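PDB 5O4J: HcgC from Methanococcus maripaludis S2, which catalyses the SAM-dependent C-methylation of a pyridinol, probably as a step in making the FeGP cofactor of [Fe]-hydrogenase. Local coordinates for residues K10-K15 / D236-E241; G49-G54 / G176-V181; D121-F126 / D151-V156. All blocks are in the same frame, centred on the assembly; numbering follows the deposited sequence. Where two conformers were deposited one is given.

Overall arrangement
Contact 2 is the buried one: G49-G54 and G176-V181 meet close to the centre of the chain, where both segments bind the SAH carboxylate and G176-V181 also holds PJL. Contacts 1 and 3 are partly buried, lie on opposite sides of that centre and have centres about 49 Å apart. Contact 1 joins strand 10-13 of the four-stranded antiparallel sheet to the entry of helix 239-251, by a lysine over a histidine ring and a bridging water. Contact 3 lies beside the seven-stranded mixed sheet, as contact 2 does through the loop after strand 42-48, but it is van der Waals packing of methyls on each other and on backbone carbonyls, around I123 and V156. No two of the three touch.

Contact 1: K10-K15 / D236-E241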
loop_
_atom_site.group_PDB
_atom_site.type_symbol
_atom_site.label_atom_id
_atom_site.label_comp_id
_atom_site.label_asym_id
_atom_site.label_seq_id
_atom_site.Cartn_x
_atom_site.Cartn_y
_atom_site.Cartn_z
ATOM N N LYS A 10 -22.218 8.827 10.464
ATOM C CA LYS A 10 -22.753 9.266 9.187
ATOM C C LYS A 10 -22.493 8.204 8.133
ATOM O O LYS A 10 -21.458 7.538 8.151
ATOM C CB LYS A 10 -22.101 10.573 8.731
ATOM C CG LYS A 10 -22.230 11.724 9.722
ATOM C CD LYS A 10 -21.371 12.911 9.297
ATOM C CE LYS A 10 -21.368 13.995 10.361
ATOM N NZ LYS A 10 -22.724 14.536 10.619
ATOM N N THR A 11 -23.432 8.069 7.202
ATOM C CA THR A 11 -23.258 7.236 6.019
ATOM C C THR A 11 -23.290 8.138 4.800
ATOM O O THR A 11 -24.278 8.841 4.572
ATOM C CB THR A 11 -24.348 6.173 5.914
ATOM O OG1 THR A 11 -24.294 5.329 7.066
ATOM C CG2 THR A 11 -24.156 5.342 4.635
ATOM N N THR A 12 -22.228 8.093 4.008
ATOM C CA THR A 12 -22.072 8.961 2.849
ATOM C C THR A 12 -21.894 8.093 1.612
ATOM O O THR A 12 -20.965 7.288 1.547
ATOM C CB THR A 12 -20.872 9.887 3.033
ATOM O OG1 THR A 12 -21.006 10.589 4.277
ATOM C CG2 THR A 12 -20.789 10.898 1.879
ATOM N N ARG A 13 -22.773 8.267 0.632
ATOM C CA ARG A 13 -22.636 7.624 -0.667
ATOM C C ARG A 13 -22.031 8.615 -1.653
ATOM O O ARG A 13 -22.424 9.785 -1.696
ATOM C CB ARG A 13 -23.989 7.145 -1.189
ATOM C CG ARG A 13 -24.631 6.026 -0.370
ATOM C CD ARG A 13 -26.025 5.668 -0.891
ATOM N NE ARG A 13 -26.163 5.872 -2.336
ATOM C CZ ARG A 13 -27.234 5.539 -3.050
ATOM N NH1 ARG A 13 -28.283 4.967 -2.472
ATOM N NH2 ARG A 13 -27.246 5.777 -4.356
ATOM N N SER A 14 -21.070 8.152 -2.442
ATOM C CA SER A 14 -20.422 9.049 -3.386
ATOM C C SER A 14 -21.410 9.507 -4.451
ATOM O O SER A 14 -22.284 8.751 -4.888
ATOM C CB SER A 14 -19.207 8.383 -4.043
ATOM O OG SER A 14 -19.544 7.244 -4.835
ATOM N N LYS A 15 -21.280 10.772 -4.849
ATOM C CA LYS A 15 -22.047 11.256 -5.990
ATOM C C LYS A 15 -21.604 10.569 -7.271
ATOM O O LYS A 15 -22.433 10.245 -8.129
ATOM C CB LYS A 15 -21.911 12.771 -6.119
ATOM C CG LYS A 15 -22.527 13.542 -4.967
ATOM C CD LYS A 15 -22.153 15.009 -5.034
ATOM C CE LYS A 15 -22.730 15.769 -3.859
ATOM N NZ LYS A 15 -24.214 15.829 -3.991
ATOM N N ASP A 236 -17.478 12.202 11.075
ATOM C CA ASP A 236 -17.516 13.558 10.557
ATOM C C ASP A 236 -17.787 13.558 9.060
ATOM O O ASP A 236 -17.724 12.529 8.381
ATOM C CB ASP A 236 -16.204 14.283 10.868
ATOM C CG ASP A 236 -15.951 14.409 12.358
ATOM O OD1 ASP A 236 -16.935 14.513 13.121
ATOM O OD2 ASP A 236 -14.775 14.403 12.765
ATOM N N HIS A 237 -18.073 14.747 8.541
ATOM C CA HIS A 237 -18.353 14.882 7.122
ATOM C C HIS A 237 -17.116 14.542 6.305
ATOM O O HIS A 237 -16.018 15.036 6.579
ATOM C CB HIS A 237 -18.827 16.300 6.805
ATOM C CG HIS A 237 -20.150 16.634 7.415
ATOM N ND1 HIS A 237 -21.349 16.307 6.822
ATOM C CD2 HIS A 237 -20.461 17.289 8.560
ATOM C CE1 HIS A 237 -22.344 16.724 7.587
ATOM N NE2 HIS A 237 -21.832 17.327 8.645
ATOM N N VAL A 238 -17.315 13.714 5.280
ATOM C CA VAL A 238 -16.260 13.330 4.346
ATOM C C VAL A 238 -16.695 13.491 2.901
ATOM O O VAL A 238 -15.909 13.223 1.993
ATOM C CB VAL A 238 -15.791 11.882 4.611
ATOM C CG1 VAL A 238 -15.095 11.784 5.964
ATOM C CG2 VAL A 238 -16.958 10.903 4.546
ATOM N N GLU A 239 -17.908 14.002 2.673
ATOM C CA GLU A 239 -18.470 14.079 1.329
ATOM C C GLU A 239 -17.521 14.749 0.335
ATOM O O GLU A 239 -17.379 14.278 -0.801
ATOM C CB GLU A 239 -19.811 14.817 1.378
ATOM C CG GLU A 239 -19.768 16.160 2.105
ATOM C CD GLU A 239 -21.134 16.633 2.563
ATOM O OE1 GLU A 239 -22.134 15.940 2.290
ATOM O OE2 GLU A 239 -21.205 17.702 3.205
ATOM N N TYR A 240 -16.855 15.835 0.729
ATOM C CA TYR A 240 -16.036 16.563 -0.244
ATOM C C TYR A 240 -14.763 15.805 -0.591
ATOM O O TYR A 240 -14.410 15.675 -1.773
ATOM C CB TYR A 240 -15.709 17.956 0.285
ATOM C CG TYR A 240 -16.945 18.788 0.481
ATOM C CD1 TYR A 240 -17.993 18.724 -0.428
ATOM C CD2 TYR A 240 -17.083 19.611 1.587
ATOM C CE1 TYR A 240 -19.135 19.468 -0.250
ATOM C CE2 TYR A 240 -18.222 20.362 1.769
ATOM C CZ TYR A 240 -19.242 20.282 0.848
ATOM O OH TYR A 240 -20.377 21.022 1.029
ATOM N N GLU A 241 -14.042 15.318 0.419
ATOM C CA GLU A 241 -12.822 14.565 0.145
ATOM C C GLU A 241 -13.135 13.285 -0.617
ATOM O O GLU A 241 -12.335 12.839 -1.452
ATOM C CB GLU A 241 -12.096 14.249 1.455
ATOM C CG GLU A 241 -11.575 15.481 2.178
ATOM C CD GLU A 241 -12.601 16.097 3.127
ATOM O OE1 GLU A 241 -13.806 15.782 3.012
ATOM O OE2 GLU A 241 -12.198 16.908 3.988
HETATM O O HOH W 1 -20.062 13.057 4.747
#
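One face of the H237 imidazole is covered by the end of the K10 side chain. CE of K10 stands 3.8 Å from the centroid of the H237 ring, only 13° off the ring normal, which makes a CH-pi contact over the middle of the face. The ammonium group lies over the same face, shifted toward the outer nitrogen, with K10 NZ 3.5 Å from H237 NE2. A bend at chi4 (-61°) turns NZ there from an otherwise extended chain, and on the way CD of K10 rests against the backbone of D236, 3.6 Å from its C atom. The aromatic ring of Y240 has CG of E239 above one face, a neighbour from its own segment.

Two residues along, T12 faces the start of helix 239-251, where V238 holds the N-cap position. Here a side chain from an inner strand of the four-stranded antiparallel sheet packs against a helix entry: strand 10-13 lies between strands 2-3 and 230-234, and the chain from the latter passes through D236-V238 into the helix. The methyl CG2 of T12, anti to the backbone N, lies 4.0 Å from CA of E239. The T12 hydroxyl, beside that residue's backbone N, takes part in a water bridge instead. Water 1 is 2.7 Å from T12 OG1 and accepts a hydrogen bond from V238 N at 2.9 Å, so the buried hydroxyl and a backbone N-H just ahead of the helix share one water. V238 CG2 comes within 4.1 Å of T12 OG1. On the other side of the strand, T11 OG1 is hydrogen-bonded to Y207 OH of the second subunit.

Contact 2: G49-G54 / G176-V181. With SAH (S-adenosyl-L-homocysteine), chain E; PJL ((3~{E})-3-[(~{E})-3-oxidanylprop-2-enoyl]iminopropanoic acid), chain H.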
loop_
_atom_site.group_PDB
_atom_site.type_symbol
_atom_site.label_atom_id
_atom_site.label_comp_id
_atom_site.label_asym_id
_atom_site.label_seq_id
_atom_site.Cartn_x
_atom_site.Cartn_y
_atom_site.Cartn_z
ATOM N N GLY A 49 -15.695 -6.047 -30.694
ATOM C CA GLY A 49 -15.785 -6.002 -29.249
ATOM C C GLY A 49 -16.693 -4.899 -28.747
ATOM O O GLY A 49 -16.276 -3.747 -28.633
ATOM N N ALA A 50 -17.946 -5.247 -28.457
ATOM C CA ALA A 50 -18.927 -4.251 -28.028
ATOM C C ALA A 50 -18.722 -3.855 -26.572
ATOM O O ALA A 50 -18.893 -2.687 -26.207
ATOM C CB ALA A 50 -20.342 -4.784 -28.242
ATOM N N TYR A 51 -18.368 -4.816 -25.727
ATOM C CA TYR A 51 -18.156 -4.566 -24.312
ATOM C C TYR A 51 -16.677 -4.273 -24.070
ATOM O O TYR A 51 -15.836 -4.913 -24.710
ATOM C CB TYR A 51 -18.619 -5.783 -23.513
ATOM C CG TYR A 51 -18.179 -5.818 -22.067
ATOM C CD1 TYR A 51 -16.927 -6.290 -21.720
ATOM C CD2 TYR A 51 -19.034 -5.420 -21.050
ATOM C CE1 TYR A 51 -16.519 -6.340 -20.413
ATOM C CE2 TYR A 51 -18.641 -5.479 -19.731
ATOM C CZ TYR A 51 -17.380 -5.935 -19.415
ATOM O OH TYR A 51 -16.989 -5.989 -18.088
ATOM N N LEU A 52 -16.315 -3.322 -23.200
ATOM C CA LEU A 52 -17.199 -2.379 -22.507
ATOM C C LEU A 52 -17.111 -0.993 -23.163
ATOM O O LEU A 52 -18.084 -0.251 -23.181
ATOM C CB LEU A 52 -16.815 -2.307 -21.032
ATOM C CG LEU A 52 -17.559 -1.343 -20.119
ATOM C CD1 LEU A 52 -19.073 -1.475 -20.269
ATOM C CD2 LEU A 52 -17.148 -1.569 -18.661
ATOM N N SER A 53 -15.943 -0.637 -23.694
ATOM C CA SER A 53 -15.773 0.666 -24.339
ATOM C C SER A 53 -16.188 0.669 -25.803
ATOM O O SER A 53 -16.322 1.753 -26.390
ATOM C CB SER A 53 -14.319 1.149 -24.238
ATOM O OG SER A 53 -13.473 0.209 -23.605
ATOM N N GLY A 54 -16.358 -0.508 -26.414
ATOM C CA GLY A 54 -16.652 -0.567 -27.838
ATOM C C GLY A 54 -17.898 0.204 -28.237
ATOM O O GLY A 54 -17.919 0.870 -29.272
ATOM N N GLY A 176 -8.128 -2.858 -19.649
ATOM C CA GLY A 176 -9.560 -3.018 -19.832
ATOM C C GLY A 176 -10.329 -1.996 -19.016
ATOM O O GLY A 176 -9.944 -1.641 -17.899
ATOM N N THR A 177 -11.436 -1.517 -19.584
ATOM C CA THR A 177 -12.260 -0.535 -18.882
ATOM C C THR A 177 -12.664 -1.038 -17.500
ATOM O O THR A 177 -12.536 -0.315 -16.511
ATOM C CB THR A 177 -13.478 -0.192 -19.733
ATOM O OG1 THR A 177 -13.025 0.268 -21.018
ATOM C CG2 THR A 177 -14.325 0.898 -19.097
ATOM N N MET A 178 -13.144 -2.286 -17.414
ATOM C CA MET A 178 -13.550 -2.850 -16.129
ATOM C C MET A 178 -12.392 -2.871 -15.134
ATOM O O MET A 178 -12.555 -2.470 -13.978
ATOM C CB MET A 178 -14.096 -4.264 -16.331
ATOM C CG MET A 178 -14.564 -4.958 -15.041
ATOM S SD MET A 178 -15.812 -4.080 -14.101
ATOM C CE MET A 178 -17.089 -3.855 -15.338
ATOM N N THR A 179 -11.229 -3.388 -15.551
ATOM C CA THR A 179 -10.061 -3.429 -14.666
ATOM C C THR A 179 -9.740 -2.044 -14.117
ATOM O O THR A 179 -9.493 -1.871 -12.915
ATOM C CB THR A 179 -8.834 -3.976 -15.412
ATOM O OG1 THR A 179 -9.053 -5.325 -15.826
ATOM C CG2 THR A 179 -7.575 -3.925 -14.544
ATOM N N LEU A 180 -9.711 -1.053 -15.002
ATOM C CA LEU A 180 -9.361 0.299 -14.592
ATOM C C LEU A 180 -10.385 0.860 -13.614
ATOM O O LEU A 180 -10.015 1.510 -12.631
ATOM C CB LEU A 180 -9.234 1.197 -15.815
ATOM C CG LEU A 180 -8.071 0.845 -16.741
ATOM C CD1 LEU A 180 -8.218 1.575 -18.066
ATOM C CD2 LEU A 180 -6.745 1.165 -16.070
ATOM N N VAL A 181 -11.673 0.616 -13.867
ATOM C CA VAL A 181 -12.724 1.091 -12.965
ATOM C C VAL A 181 -12.558 0.462 -11.584
ATOM O O VAL A 181 -12.610 1.149 -10.556
ATOM C CB VAL A 181 -14.109 0.793 -13.567
ATOM C CG1 VAL A 181 -15.226 0.998 -12.547
ATOM C CG2 VAL A 181 -14.341 1.648 -14.808
HETATM N N SAH E . -10.749 -4.060 -24.022
HETATM C CA SAH E . -12.210 -3.910 -23.745
HETATM C CB SAH E . -12.756 -5.216 -23.170
HETATM C CG SAH E . -12.968 -6.264 -24.261
HETATM S SD SAH E . -13.736 -7.734 -23.629
HETATM C C SAH E . -12.483 -2.805 -22.766
HETATM O O SAH E . -13.671 -2.586 -22.423
HETATM O OXT SAH E . -11.514 -2.169 -22.330
HETATM C "C5'" SAH E . -13.931 -8.692 -25.103
HETATM C "C4'" SAH E . -15.126 -8.262 -25.947
HETATM O "O4'" SAH E . -14.924 -8.728 -27.287
HETATM C "C3'" SAH E . -16.409 -8.918 -25.472
HETATM O "O3'" SAH E . -17.552 -8.105 -25.783
HETATM C "C2'" SAH E . -16.400 -10.207 -26.258
HETATM O "O2'" SAH E . -17.679 -10.836 -26.380
HETATM C "C1'" SAH E . -15.880 -9.746 -27.599
HETATM N N9 SAH E . -15.167 -10.784 -28.358
HETATM C C8 SAH E . -14.320 -11.715 -27.863
HETATM N N7 SAH E . -13.831 -12.472 -28.879
HETATM C C5 SAH E . -14.360 -11.997 -30.024
HETATM C C6 SAH E . -14.257 -12.328 -31.458
HETATM N N6 SAH E . -13.470 -13.349 -31.865
HETATM N N1 SAH E . -14.975 -11.587 -32.325
HETATM C C2 SAH E . -15.753 -10.566 -31.934
HETATM N N3 SAH E . -15.901 -10.208 -30.647
HETATM C C4 SAH E . -15.235 -10.883 -29.677
HETATM O O14 PJL H . -12.350 -6.358 -19.140
HETATM C C12 PJL H . -11.292 -6.285 -18.442
HETATM O O13 PJL H . -10.920 -5.260 -17.839
HETATM C C10 PJL H . -10.355 -7.461 -18.269
HETATM C C4 PJL H . -10.241 -8.319 -19.501
HETATM N N5 PJL H . -11.074 -9.231 -19.750
HETATM C C6 PJL H . -10.998 -10.034 -20.830
HETATM O O8 PJL H . -11.451 -11.169 -20.803
HETATM C C7 PJL H . -10.353 -9.585 -22.088
HETATM C C2 PJL H . -9.798 -8.381 -22.194
HETATM O O1 PJL H . -9.209 -7.950 -23.285
#
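With CG anti to the backbone N in Y51, L52 and M178 (chi1 -180° in M178), three side chains converge between the loop and the helix start. M178 then bends at chi2 and chi3, which folds its methyl back toward the loop: CE lies 3.5 Å from Y51 OH and also meets CD2 of L52. In T177 the hydroxyl sits beside the backbone N (chi1 -56°) and faces S53, while its methyl CG2, anti to that N, packs against CD2 of L52 at 3.8 Å, the two side chains crossing at about a right angle. The S53 torsion is nearly eclipsed (3°), and its OG makes a short hydrogen bond of 2.6 Å to T177 OG1; either hydroxyl could be the donor.

SAH is gripped by its carboxylate from both segments. L52 N, following a cis peptide bond, donates to SAH O at 2.9 Å, and S53 N donates to the same oxygen. T177 N, at the first turn of helix 177-193, donates to SAH OXT at 2.8 Å, so the helix end probably also favours this negative group. The Y51 ring carries L52 CB over one face and the SAH sulfur SD at its edge, in plane. PJL is held farther along the helix: its O13 accepts from T179 N and from T179 OG1, the latter at 2.7 Å.

This is the ligand pocket at the C-terminal edge of the parallel strands of a Rossmann-like sheet. The loop leads from strand 42-48 into helix 54-60, helix 18-37 supplies K29 to T177 OG1, and helix 208-213 packs on Y51 and M178.

Contact 3: D121-F126 / D151-V156; sequences DLISKF and DKRLCV
Helix 120-123 and the loop leading into strand 159-167 pack together here beside the mixed sheet of the Rossmann-like domain, a van der Waals contact of methyls with each other and with backbone carbonyls, centred on I123. The I123 side chain points at the loop with both of its branches. CD1, at the end of an extended chi2 (178°), lies alongside the root of R153, 3.6 Å from R153 CB, while CG2, anti to the backbone N, sits 3.5 Å from R153 O and 3.7 Å from CG2 of V156. C155 SG touches the same methyl at 4.0 Å, so CG2 of I123 is bracketed by a carbonyl, a thiol and a valine methyl. An alanine here would remove CG1, CG2 and CD1 and would probably cost the side-chain contacts with R153, C155 and the V156 CG2 methyl, loosening the loop against the helix.

V156 straddles the type I beta turn from I123 to F126. Its CG1 lies 3.3 Å from F126 O and also meets CA of S124; CG2, in the crowded position between the backbone N and the carbonyl carbon, faces I123 O. The turn is closed by F126 N donating to I123 O. S124 bends its hydroxyl back to give a 2.6 Å hydrogen bond from OG to D121 O, with the donor above the carbonyl plane, while K125 NZ forms a salt bridge with D121 OD1 whose hydrogen bond is weak.

Of the R153 side chain, the aliphatic part, chiefly CB, serves this contact; the extended chain carries the guanidinium away to a salt bridge with D111 and hydrogen bonds with G114 O and N149. Strand 130-134 borders the contact, with L131 touching I123 and V156 and V133 touching R153 and L154, and helix 91-99 packs on L122 and F126.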
loop_
_atom_site.group_PDB
_atom_site.type_symbol
_atom_site.label_atom_id
_atom_site.label_comp_id
_atom_site.label_asym_id
_atom_site.label_seq_id
_atom_site.Cartn_x
_atom_site.Cartn_y
_atom_site.Cartn_z
ATOM N N ASP A 121 -5.853 -14.261 -38.040
ATOM C CA ASP A 121 -6.387 -14.796 -39.288
ATOM C C ASP A 121 -7.594 -13.989 -39.764
ATOM O O ASP A 121 -7.708 -13.667 -40.952
ATOM C CB ASP A 121 -6.755 -16.271 -39.089
ATOM C CG ASP A 121 -7.084 -16.980 -40.390
ATOM O OD1 ASP A 121 -7.727 -16.376 -41.273
ATOM O OD2 ASP A 121 -6.692 -18.157 -40.527
ATOM N N LEU A 122 -8.529 -13.675 -38.854
ATOM C CA LEU A 122 -9.701 -12.896 -39.245
ATOM C C LEU A 122 -9.323 -11.467 -39.626
ATOM O O LEU A 122 -9.832 -10.923 -40.613
ATOM C CB LEU A 122 -10.734 -12.898 -38.120
ATOM C CG LEU A 122 -11.983 -12.039 -38.354
ATOM C CD1 LEU A 122 -12.737 -12.489 -39.597
ATOM C CD2 LEU A 122 -12.896 -12.097 -37.133
ATOM N N ILE A 123 -8.433 -10.846 -38.858
ATOM C CA ILE A 123 -7.988 -9.496 -39.184
ATOM C C ILE A 123 -7.337 -9.468 -40.561
ATOM O O ILE A 123 -7.534 -8.526 -41.337
ATOM C CB ILE A 123 -7.040 -8.980 -38.089
ATOM C CG1 ILE A 123 -7.807 -8.864 -36.770
ATOM C CG2 ILE A 123 -6.397 -7.648 -38.517
ATOM C CD1 ILE A 123 -6.976 -8.423 -35.600
ATOM N N SER A 124 -6.563 -10.504 -40.891
ATOM C CA SER A 124 -5.878 -10.557 -42.178
ATOM C C SER A 124 -6.843 -10.568 -43.357
ATOM O O SER A 124 -6.405 -10.376 -44.498
ATOM C CB SER A 124 -4.980 -11.792 -42.241
ATOM O OG SER A 124 -5.744 -12.958 -42.494
ATOM N N LYS A 125 -8.133 -10.801 -43.122
ATOM C CA LYS A 125 -9.102 -10.814 -44.207
ATOM C C LYS A 125 -9.507 -9.415 -44.650
ATOM O O LYS A 125 -10.224 -9.283 -45.648
ATOM C CB LYS A 125 -10.338 -11.612 -43.787
ATOM C CG LYS A 125 -10.004 -13.019 -43.307
ATOM C CD LYS A 125 -10.827 -14.076 -44.019
ATOM C CE LYS A 125 -10.370 -15.485 -43.650
ATOM N NZ LYS A 125 -9.045 -15.831 -44.245
ATOM N N PHE A 126 -9.051 -8.379 -43.951
ATOM C CA PHE A 126 -9.369 -7.000 -44.283
ATOM C C PHE A 126 -8.154 -6.306 -44.884
ATOM O O PHE A 126 -7.011 -6.752 -44.738
ATOM C CB PHE A 126 -9.857 -6.251 -43.037
ATOM C CG PHE A 126 -11.004 -6.931 -42.356
ATOM C CD1 PHE A 126 -12.274 -6.890 -42.912
ATOM C CD2 PHE A 126 -10.812 -7.638 -41.181
ATOM C CE1 PHE A 126 -13.335 -7.526 -42.298
ATOM C CE2 PHE A 126 -11.869 -8.281 -40.564
ATOM C CZ PHE A 126 -13.133 -8.225 -41.124
ATOM N N ASP A 151 0.668 -7.921 -31.006
ATOM C CA ASP A 151 1.553 -7.631 -32.130
ATOM C C ASP A 151 1.213 -8.480 -33.345
ATOM O O ASP A 151 1.356 -8.018 -34.485
ATOM C CB ASP A 151 3.006 -7.858 -31.720
ATOM C CG ASP A 151 3.480 -6.868 -30.671
ATOM O OD1 ASP A 151 3.577 -5.664 -30.981
ATOM O OD2 ASP A 151 3.746 -7.297 -29.527
ATOM N N LYS A 152 0.770 -9.717 -33.127
ATOM C CA LYS A 152 0.415 -10.587 -34.240
ATOM C C LYS A 152 -0.867 -10.151 -34.935
ATOM O O LYS A 152 -1.117 -10.569 -36.070
ATOM C CB LYS A 152 0.290 -12.033 -33.759
ATOM C CG LYS A 152 1.628 -12.659 -33.404
ATOM C CD LYS A 152 1.506 -14.121 -33.031
ATOM C CE LYS A 152 2.882 -14.737 -32.813
ATOM N NZ LYS A 152 2.816 -16.181 -32.462
ATOM N N ARG A 153 -1.693 -9.336 -34.278
ATOM C CA ARG A 153 -2.910 -8.827 -34.889
ATOM C C ARG A 153 -2.667 -7.613 -35.777
ATOM O O ARG A 153 -3.578 -7.205 -36.505
ATOM C CB ARG A 153 -3.918 -8.471 -33.789
ATOM C CG ARG A 153 -4.306 -9.673 -32.945
ATOM C CD ARG A 153 -5.389 -9.327 -31.939
ATOM N NE ARG A 153 -5.421 -10.274 -30.826
ATOM C CZ ARG A 153 -6.367 -10.302 -29.892
ATOM N NH1 ARG A 153 -7.379 -9.439 -29.936
ATOM N NH2 ARG A 153 -6.304 -11.200 -28.917
ATOM N N LEU A 154 -1.483 -7.017 -35.716
ATOM C CA LEU A 154 -1.172 -5.819 -36.499
ATOM C C LEU A 154 -0.620 -6.213 -37.866
ATOM O O LEU A 154 0.508 -5.888 -38.234
ATOM C CB LEU A 154 -0.182 -4.944 -35.746
ATOM C CG LEU A 154 -0.699 -4.289 -34.477
ATOM C CD1 LEU A 154 0.481 -3.978 -33.575
ATOM C CD2 LEU A 154 -1.492 -3.035 -34.828
ATOM N N CYS A 155 -1.448 -6.912 -38.633
ATOM C CA CYS A 155 -0.986 -7.553 -39.859
ATOM C C CYS A 155 -1.578 -6.967 -41.132
ATOM O O CYS A 155 -1.244 -7.443 -42.221
ATOM C CB CYS A 155 -1.279 -9.058 -39.801
ATOM S SG CYS A 155 -2.980 -9.477 -39.421
ATOM N N VAL A 156 -2.454 -5.968 -41.040
ATOM C CA VAL A 156 -3.027 -5.314 -42.211
ATOM C C VAL A 156 -3.120 -3.821 -41.926
ATOM O O VAL A 156 -2.926 -3.368 -40.798
ATOM C CB VAL A 156 -4.413 -5.882 -42.583
ATOM C CG1 VAL A 156 -4.289 -7.354 -42.969
ATOM C CG2 VAL A 156 -5.399 -5.703 -41.444
#